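PDB 4XG1: diaminopimelate decarboxylase from Psychromonas ingrahamii, which probably catalyses the pyridoxal-phosphate-dependent decarboxylation of meso-diaminopimelate to L-lysine, the last step of lysine biosynthesis, as a homodimer. Local coordinates for residues V287-F292 / G365-I370; R387-E392 / E405-K410. All coordinates share one frame; numbering follows the deposited sequence.

Contact 1: V287-F292 / G365-I370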
ATOM      1  N   VAL B 287     -16.279   0.654   7.234  1.00 12.63           N
ATOM      2  CA  VAL B 287     -16.835   0.778   8.579  1.00 12.73           C
ATOM      3  C   VAL B 287     -15.790   0.365   9.589  1.00 13.10           C
ATOM      4  O   VAL B 287     -15.094  -0.636   9.377  1.00 12.41           O
ATOM      5  CB  VAL B 287     -18.037  -0.142   8.763  1.00 12.89           C
ATOM      6  CG1 VAL B 287     -18.708   0.152  10.095  1.00 13.09           C
ATOM      7  CG2 VAL B 287     -19.007   0.025   7.609  1.00 13.46           C
ATOM      8  N   THR B 288     -15.692   1.114  10.679  1.00 13.54           N
ATOM      9  CA  THR B 288     -14.688   0.843  11.668  1.00 14.68           C
ATOM     10  C   THR B 288     -15.237   1.147  13.051  1.00 16.68           C
ATOM     11  O   THR B 288     -16.147   1.941  13.209  1.00 18.60           O
ATOM     12  CB  THR B 288     -13.425   1.663  11.382  1.00 14.16           C
ATOM     13  OG1 THR B 288     -12.429   1.394  12.375  1.00 14.34           O
ATOM     14  CG2 THR B 288     -13.746   3.134  11.384  1.00 13.58           C
ATOM     15  N   LYS B 289     -14.653   0.539  14.062  1.00 18.34           N
ATOM     16  CA  LYS B 289     -15.116   0.666  15.422  1.00 20.07           C
ATOM     17  C   LYS B 289     -14.126   1.514  16.222  1.00 21.53           C
ATOM     18  O   LYS B 289     -12.896   1.360  16.089  1.00 20.98           O
ATOM     19  CB  LYS B 289     -15.205  -0.716  16.036  1.00 22.34           C
ATOM     20  CG  LYS B 289     -15.616  -0.768  17.508  1.00 24.69           C
ATOM     21  CD  LYS B 289     -15.564  -2.207  18.024  1.00 26.11           C
ATOM     22  CE  LYS B 289     -14.928  -2.267  19.410  1.00 29.38           C
ATOM     23  NZ  LYS B 289     -14.105  -3.498  19.588  1.00 32.37           N
ATOM     24  N   VAL B 290     -14.655   2.429  17.030  1.00 21.93           N
ATOM     25  CA  VAL B 290     -13.828   3.247  17.910  1.00 23.45           C
ATOM     26  C   VAL B 290     -13.378   2.362  19.066  1.00 23.74           C
ATOM     27  O   VAL B 290     -14.212   1.772  19.768  1.00 23.74           O
ATOM     28  CB  VAL B 290     -14.639   4.437  18.481  1.00 25.21           C
ATOM     29  CG1 VAL B 290     -13.793   5.251  19.436  1.00 24.71           C
ATOM     30  CG2 VAL B 290     -15.145   5.330  17.357  1.00 27.89           C
ATOM     31  N   GLU B 291     -12.082   2.279  19.281  1.00 22.22           N
ATOM     32  CA  GLU B 291     -11.574   1.512  20.382  1.00 24.06           C
ATOM     33  C   GLU B 291     -11.415   2.437  21.578  1.00 25.01           C
ATOM     34  O   GLU B 291     -12.020   2.205  22.619  1.00 24.69           O
ATOM     35  CB  GLU B 291     -10.228   0.879  20.030  1.00 25.33           C
ATOM     36  CG  GLU B 291     -10.258  -0.011  18.789  1.00 25.44           C
ATOM     37  CD  GLU B 291     -10.677  -1.440  19.072  1.00 24.91           C
ATOM     38  OE1 GLU B 291     -11.250  -1.730  20.153  1.00 24.34           O
ATOM     39  OE2 GLU B 291     -10.467  -2.274  18.178  1.00 25.35           O
ATOM     40  N   PHE B 292     -10.610   3.479  21.425  1.00 24.47           N
ATOM     41  CA  PHE B 292     -10.311   4.378  22.511  1.00 26.02           C
ATOM     42  C   PHE B 292     -10.460   5.829  22.118  1.00 29.94           C
ATOM     43  O   PHE B 292     -10.410   6.167  20.927  1.00 29.67           O
ATOM     44  CB  PHE B 292      -8.885   4.221  22.942  1.00 26.54           C
ATOM     45  CG  PHE B 292      -8.488   2.821  23.239  1.00 26.00           C
ATOM     46  CD1 PHE B 292      -9.244   2.044  24.080  1.00 26.00           C
ATOM     47  CD2 PHE B 292      -7.329   2.302  22.708  1.00 27.80           C
ATOM     48  CE1 PHE B 292      -8.873   0.755  24.361  1.00 26.47           C
ATOM     49  CE2 PHE B 292      -6.936   1.012  22.993  1.00 28.26           C
ATOM     50  CZ  PHE B 292      -7.713   0.242  23.835  1.00 28.01           C
ATOM     51  N   GLY B 365     -16.553   2.402  21.498  1.00 20.20           N
ATOM     52  CA  GLY B 365     -17.437   1.332  21.056  1.00 18.64           C
ATOM     53  C   GLY B 365     -18.287   1.681  19.892  1.00 19.36           C
ATOM     54  O   GLY B 365     -18.845   0.808  19.250  1.00 20.85           O
ATOM     55  N   ASP B 366     -18.401   2.959  19.584  1.00 22.89           N
ATOM     56  CA  ASP B 366     -19.197   3.390  18.413  1.00 25.64           C
ATOM     57  C   ASP B 366     -18.571   2.956  17.075  1.00 24.04           C
ATOM     58  O   ASP B 366     -17.350   2.886  16.945  1.00 22.36           O
ATOM     59  CB  ASP B 366     -19.315   4.923  18.398  1.00 28.36           C
ATOM     60  CG  ASP B 366     -20.335   5.455  19.386  1.00 34.09           C
ATOM     61  OD1 ASP B 366     -21.282   4.706  19.725  1.00 39.53           O
ATOM     62  OD2 ASP B 366     -20.189   6.642  19.832  1.00 34.46           O
ATOM     63  N   TYR B 367     -19.425   2.781  16.079  1.00 24.60           N
ATOM     64  CA  TYR B 367     -19.011   2.533  14.724  1.00 26.53           C
ATOM     65  C   TYR B 367     -19.001   3.820  13.882  1.00 26.98           C
ATOM     66  O   TYR B 367     -19.935   4.608  13.931  1.00 30.30           O
ATOM     67  CB  TYR B 367     -19.961   1.547  14.067  1.00 28.80           C
ATOM     68  CG  TYR B 367     -19.821   0.165  14.587  1.00 32.21           C
ATOM     69  CD1 TYR B 367     -18.631  -0.526  14.442  1.00 36.31           C
ATOM     70  CD2 TYR B 367     -20.877  -0.479  15.196  1.00 37.54           C
ATOM     71  CE1 TYR B 367     -18.484  -1.822  14.912  1.00 41.56           C
ATOM     72  CE2 TYR B 367     -20.743  -1.772  15.672  1.00 44.28           C
ATOM     73  CZ  TYR B 367     -19.532  -2.438  15.529  1.00 43.96           C
ATOM     74  OH  TYR B 367     -19.377  -3.722  15.989  1.00 45.84           O
ATOM     75  N   LEU B 368     -17.942   4.025  13.102  1.00 25.19           N
ATOM     76  CA  LEU B 368     -17.863   5.123  12.137  1.00 22.40           C
ATOM     77  C   LEU B 368     -17.761   4.596  10.725  1.00 21.42           C
ATOM     78  O   LEU B 368     -17.325   3.495  10.491  1.00 21.72           O
ATOM     79  CB  LEU B 368     -16.658   5.982  12.410  1.00 21.32           C
ATOM     80  CG  LEU B 368     -16.659   6.712  13.738  1.00 21.39           C
ATOM     81  CD1 LEU B 368     -15.353   7.427  13.975  1.00 20.73           C
ATOM     82  CD2 LEU B 368     -17.797   7.707  13.716  1.00 24.08           C
ATOM     83  N   VAL B 369     -18.211   5.405   9.791  1.00 23.68           N
ATOM     84  CA  VAL B 369     -18.298   5.029   8.389  1.00 24.53           C
ATOM     85  C   VAL B 369     -17.444   6.050   7.659  1.00 23.97           C
ATOM     86  O   VAL B 369     -17.635   7.254   7.818  1.00 22.30           O
ATOM     87  CB  VAL B 369     -19.749   5.091   7.899  1.00 26.82           C
ATOM     88  CG1 VAL B 369     -19.836   5.093   6.396  1.00 26.87           C
ATOM     89  CG2 VAL B 369     -20.540   3.934   8.467  1.00 29.46           C
ATOM     90  N   ILE B 370     -16.499   5.555   6.865  1.00 22.08           N
ATOM     91  CA  ILE B 370     -15.635   6.398   6.046  1.00 19.68           C
ATOM     92  C   ILE B 370     -16.197   6.288   4.674  1.00 18.55           C
ATOM     93  O   ILE B 370     -16.281   5.182   4.118  1.00 17.01           O
ATOM     94  CB  ILE B 370     -14.208   5.869   6.061  1.00 19.62           C
ATOM     95  CG1 ILE B 370     -13.768   5.791   7.511  1.00 20.11           C
ATOM     96  CG2 ILE B 370     -13.269   6.776   5.301  1.00 18.87           C
ATOM     97  CD1 ILE B 370     -12.644   4.831   7.722  1.00 21.20           C
TER
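Tyr367 lays the CD1-CE1 side of its ring beside the Lys289 chain, CE1 lying 3.6 Å from Lys289 CB. Tyr367 CG stands anti to its carbonyl carbon (chi1 -71°), beside the backbone N; an edge of the ring is toward Thr288 O, which lies in its plane. Lys289 and Tyr367 form a non-hydrogen-bonded antiparallel pair, as do Val287 and Val369; between them Thr288 and Leu368 are the hydrogen-bonded pair, with Thr288 N to Leu368 O at 2.9 Å and Leu368 N to Thr288 O at 2.8 Å. Val290 N to Asp366 O (2.7 Å, 175° at the hydrogen) and Gly365 N to Val290 O (3.0 Å) continue the pairing beyond the start of strand 367-371. On the face of Thr288 and Leu368, Val290 CG2 packs 4.0 Å from Leu368 CD1, and Thr288 CG2 meets Ile370 CD1 at 4.2 Å. Thr288 OG1 hydrogen-bonds Asp305, while Asp366 OD1 makes a salt bridge with Arg336 and OD2 accepts from the Ala363 amide. Strand 284-294 pairs here with strand 367-371 in the mixed sheet, helix 19-26 packing on Val287 and strand 323-325 flanking Leu368 and Val369, while a classic bulge at Glu291 and Phe292 faces Ile303.

Contact 2: R387-E392 / E405-K410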
ATOM      1  N   ARG B 387      -1.516  -7.046  10.083  1.00  7.16           N
ATOM      2  CA  ARG B 387      -2.956  -6.928  10.218  1.00  7.42           C
ATOM      3  C   ARG B 387      -3.584  -7.671   9.057  1.00  8.36           C
ATOM      4  O   ARG B 387      -3.090  -7.617   7.950  1.00  9.05           O
ATOM      5  CB  ARG B 387      -3.372  -5.463  10.173  1.00  7.10           C
ATOM      6  CG  ARG B 387      -2.892  -4.710  11.379  1.00  7.19           C
ATOM      7  CD  ARG B 387      -3.009  -3.214  11.250  1.00  7.49           C
ATOM      8  NE  ARG B 387      -4.340  -2.808  10.809  1.00  7.79           N
ATOM      9  CZ  ARG B 387      -5.420  -2.726  11.566  1.00  7.54           C
ATOM     10  NH1 ARG B 387      -5.343  -3.032  12.851  1.00  7.73           N
ATOM     11  NH2 ARG B 387      -6.581  -2.392  11.011  1.00  7.42           N
ATOM     12  N   CYS B 388      -4.659  -8.378   9.316  1.00  9.71           N
ATOM     13  CA  CYS B 388      -5.401  -9.093   8.290  1.00 11.31           C
ATOM     14  C   CYS B 388      -6.238  -8.135   7.458  1.00 11.45           C
ATOM     15  O   CYS B 388      -6.830  -7.233   7.998  1.00 11.93           O
ATOM     16  CB  CYS B 388      -6.337 -10.097   8.950  1.00 11.67           C
ATOM     17  SG  CYS B 388      -5.416 -11.419   9.720  1.00 13.07           S
ATOM     18  N   ARG B 389      -6.295  -8.364   6.167  1.00 12.10           N
ATOM     19  CA  ARG B 389      -7.113  -7.554   5.329  1.00 13.98           C
ATOM     20  C   ARG B 389      -8.597  -7.728   5.656  1.00 12.84           C
ATOM     21  O   ARG B 389      -9.054  -8.828   6.000  1.00 13.76           O
ATOM     22  CB  ARG B 389      -6.860  -7.782   3.816  1.00 16.42           C
ATOM     23  CG  ARG B 389      -5.700  -6.937   3.355  1.00 18.76           C
ATOM     24  CD  ARG B 389      -5.462  -6.949   1.862  1.00 21.41           C
ATOM     25  NE  ARG B 389      -4.655  -8.102   1.459  1.00 23.92           N
ATOM     26  CZ  ARG B 389      -3.745  -8.109   0.502  1.00 23.35           C
ATOM     27  NH1 ARG B 389      -3.119  -9.232   0.283  1.00 27.93           N
ATOM     28  NH2 ARG B 389      -3.432  -7.031  -0.208  1.00 21.91           N
ATOM     29  N   ALA B 390      -9.298  -6.622   5.507  1.00 11.08           N
ATOM     30  CA  ALA B 390     -10.681  -6.491   5.846  1.00 10.48           C
ATOM     31  C   ALA B 390     -11.577  -7.354   5.005  1.00  9.94           C
ATOM     32  O   ALA B 390     -11.243  -7.753   3.900  1.00  9.10           O
ATOM     33  CB  ALA B 390     -11.102  -5.041   5.647  1.00 10.64           C
ATOM     34  N   ALA B 391     -12.729  -7.639   5.565  1.00 10.06           N
ATOM     35  CA  ALA B 391     -13.779  -8.320   4.839  1.00 10.79           C
ATOM     36  C   ALA B 391     -14.402  -7.322   3.917  1.00 11.18           C
ATOM     37  O   ALA B 391     -14.423  -6.157   4.227  1.00 11.64           O
ATOM     38  CB  ALA B 391     -14.820  -8.896   5.788  1.00 10.53           C
ATOM     39  N   GLU B 392     -14.900  -7.787   2.791  1.00 11.93           N
ATOM     40  CA  GLU B 392     -15.620  -6.951   1.875  1.00 12.64           C
ATOM     41  C   GLU B 392     -16.971  -7.589   1.636  1.00 12.94           C
ATOM     42  O   GLU B 392     -17.074  -8.784   1.379  1.00 11.41           O
ATOM     43  CB  GLU B 392     -14.863  -6.819   0.556  1.00 13.36           C
ATOM     44  CG  GLU B 392     -13.609  -5.999   0.644  1.00 14.64           C
ATOM     45  CD  GLU B 392     -12.758  -6.100  -0.582  1.00 17.18           C
ATOM     46  OE1 GLU B 392     -11.732  -6.795  -0.534  1.00 19.12           O
ATOM     47  OE2 GLU B 392     -13.094  -5.495  -1.623  1.00 22.66           O
ATOM     48  N   GLU B 405     -13.682 -12.640   2.040  1.00  9.99           N
ATOM     49  CA  GLU B 405     -13.550 -13.022   3.428  1.00 10.11           C
ATOM     50  C   GLU B 405     -12.381 -12.297   4.067  1.00  9.61           C
ATOM     51  O   GLU B 405     -11.286 -12.140   3.448  1.00  8.50           O
ATOM     52  CB  GLU B 405     -13.334 -14.506   3.536  1.00 11.45           C
ATOM     53  CG  GLU B 405     -14.544 -15.340   3.150  1.00 13.27           C
ATOM     54  CD  GLU B 405     -14.120 -16.744   2.657  1.00 15.79           C
ATOM     55  OE1 GLU B 405     -12.956 -17.200   2.934  1.00 18.34           O
ATOM     56  OE2 GLU B 405     -14.925 -17.401   1.964  1.00 18.04           O
ATOM     57  N   ARG B 406     -12.599 -11.880   5.316  1.00  8.99           N
ATOM     58  CA  ARG B 406     -11.511 -11.394   6.138  1.00  8.79           C
ATOM     59  C   ARG B 406     -10.343 -12.422   6.070  1.00  9.27           C
ATOM     60  O   ARG B 406     -10.558 -13.637   6.189  1.00  8.48           O
ATOM     61  CB  ARG B 406     -11.988 -11.216   7.577  1.00  8.21           C
ATOM     62  CG  ARG B 406     -10.982 -10.484   8.429  1.00  8.25           C
ATOM     63  CD  ARG B 406     -11.437 -10.223   9.832  1.00  8.11           C
ATOM     64  NE  ARG B 406     -12.768  -9.645   9.813  1.00  8.35           N
ATOM     65  CZ  ARG B 406     -13.027  -8.368   9.574  1.00  8.33           C
ATOM     66  NH1 ARG B 406     -12.056  -7.484   9.331  1.00  8.37           N
ATOM     67  NH2 ARG B 406     -14.263  -7.961   9.635  1.00  8.36           N
ATOM     68  N   GLU B 407      -9.123 -11.955   5.909  1.00 10.01           N
ATOM     69  CA  GLU B 407      -7.985 -12.881   6.022  1.00 11.56           C
ATOM     70  C   GLU B 407      -7.849 -13.430   7.435  1.00 12.81           C
ATOM     71  O   GLU B 407      -8.175 -12.760   8.408  1.00 12.52           O
ATOM     72  CB  GLU B 407      -6.696 -12.193   5.643  1.00 11.74           C
ATOM     73  CG  GLU B 407      -6.683 -11.779   4.203  1.00 12.56           C
ATOM     74  CD  GLU B 407      -5.496 -10.932   3.840  1.00 14.08           C
ATOM     75  OE1 GLU B 407      -4.809 -10.338   4.721  1.00 13.92           O
ATOM     76  OE2 GLU B 407      -5.219 -10.881   2.611  1.00 17.44           O
ATOM     77  N   GLU B 408      -7.395 -14.670   7.547  1.00 15.30           N
ATOM     78  CA  GLU B 408      -7.061 -15.277   8.835  1.00 17.70           C
ATOM     79  C   GLU B 408      -5.549 -15.064   9.091  1.00 17.56           C
ATOM     80  O   GLU B 408      -4.763 -14.938   8.168  1.00 14.01           O
ATOM     81  CB  GLU B 408      -7.322 -16.783   8.829  1.00 20.69           C
ATOM     82  CG  GLU B 408      -8.732 -17.203   8.483  1.00 22.94           C
ATOM     83  CD  GLU B 408      -9.709 -16.944   9.614  1.00 28.76           C
ATOM     84  OE1 GLU B 408      -9.434 -17.173  10.825  1.00 33.57           O
ATOM     85  OE2 GLU B 408     -10.825 -16.514   9.283  1.00 37.52           O
ATOM     86  N   LEU B 409      -5.184 -15.053  10.369  1.00 18.54           N
ATOM     87  CA  LEU B 409      -3.819 -14.837  10.769  1.00 19.29           C
ATOM     88  C   LEU B 409      -2.852 -15.797  10.091  1.00 18.31           C
ATOM     89  O   LEU B 409      -1.823 -15.369   9.601  1.00 18.03           O
ATOM     90  CB  LEU B 409      -3.642 -14.988  12.281  1.00 20.97           C
ATOM     91  CG  LEU B 409      -4.308 -13.981  13.191  1.00 22.10           C
ATOM     92  CD1 LEU B 409      -4.096 -14.419  14.640  1.00 24.40           C
ATOM     93  CD2 LEU B 409      -3.754 -12.593  12.977  1.00 22.49           C
ATOM     94  N   LYS B 410      -3.198 -17.068  10.012  1.00 17.86           N
ATOM     95  CA  LYS B 410      -2.312 -18.052   9.387  1.00 18.82           C
ATOM     96  C   LYS B 410      -2.077 -17.821   7.882  1.00 19.35           C
ATOM     97  O   LYS B 410      -1.125 -18.354   7.311  1.00 24.16           O
ATOM     98  CB  LYS B 410      -2.778 -19.474   9.664  1.00 18.99           C
ATOM     99  CG  LYS B 410      -4.104 -19.848   8.998  1.00 20.12           C
ATOM    100  CD  LYS B 410      -4.719 -21.144   9.438  1.00 20.57           C
ATOM    101  CE  LYS B 410      -5.141 -21.056  10.883  1.00 22.21           C
ATOM    102  NZ  LYS B 410      -6.612 -20.818  10.927  1.00 23.58           N
TER
HETATM  103  O   HOH W   1      -8.876  -7.650   9.639  1.00 10.20           O
HETATM  104  O   HOH W   2      -9.702 -10.037   2.924  1.00  4.26           O
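Glu407 grips Arg389 through both carboxylate oxygens, one on the main chain and one on the side chain. Its OE1 accepts from Arg389 N at 2.9 Å, nearly straight at the hydrogen (169°), and its OE2 takes Arg389 NE at 3.1 Å in a salt bridge. Both donors come from above the carboxylate plane, whereas OE2 lies almost within the guanidinium plane; the two flat groups are turned 74° apart, so this is no coplanar two-pronged pair. Glu407 CG stands anti to the carbonyl carbon (chi1 -65°), and the chain runs extended beyond it, carrying CD to 3.4 Å from Arg389 CB. In return Glu407 N donates to Arg389 O at 3.1 Å, closing a reciprocal link between two segments that run nearly antiparallel.

Beside this, Cys388 SG meets Leu409 CD2 at 3.8 Å. On the other flank Arg406 CG lies 3.5 Å from Arg389 O, and its guanidinium holds one face over Ala391 N, offset toward the rim. Water 1, at that group's edge, joins Arg406 NH1 to Cys388 O, while water 2 lies between Ala390 O and Glu405 O.

Further out, Pro29 O and Thr26 O hold Arg406, and Asn383 ND2 donates to Glu407 OE1. Arg389 NH1 hydrogen-bonds Asn383 OD1 of the second subunit and lies close to Arg389 NH1 of that subunit. A potassium ion sits about 5 Å from the Arg389 side chain. Two like charges lying close across the dimer interface should be costly; Asn383 OD1 of the second subunit at NH1 and the Glu407 carboxylate at NE probably offset part of that cost. The salt bridge to Arg389, with a long, weak ion pair to Arg404, would favour an ionised Glu407.

In the fold
Contact 1 closes before contact 2 opens along the chain. Their centres lie 18 Å apart, and their nearest atoms, about 7 Å apart, do not touch. Both reach the same mixed sheet, the β domain accompanying the TIM barrel, as in fold-type III PLP decarboxylases: contact 1 pairs strand 284-294 with strand 367-371, and contact 2 joins the loop entering strand 391-396, and its first residues, to the loop after strand 399-404. Strand 30-34 links them, pairing antiparallel with 284-294 and parallel with 391-396. Contact 1 is mostly buried; contact 2 is a partly buried pairing of nearly antiparallel loops, held by main-chain and side-chain bonds and waters. Each touches the second subunit, contributing to the homodimer interface.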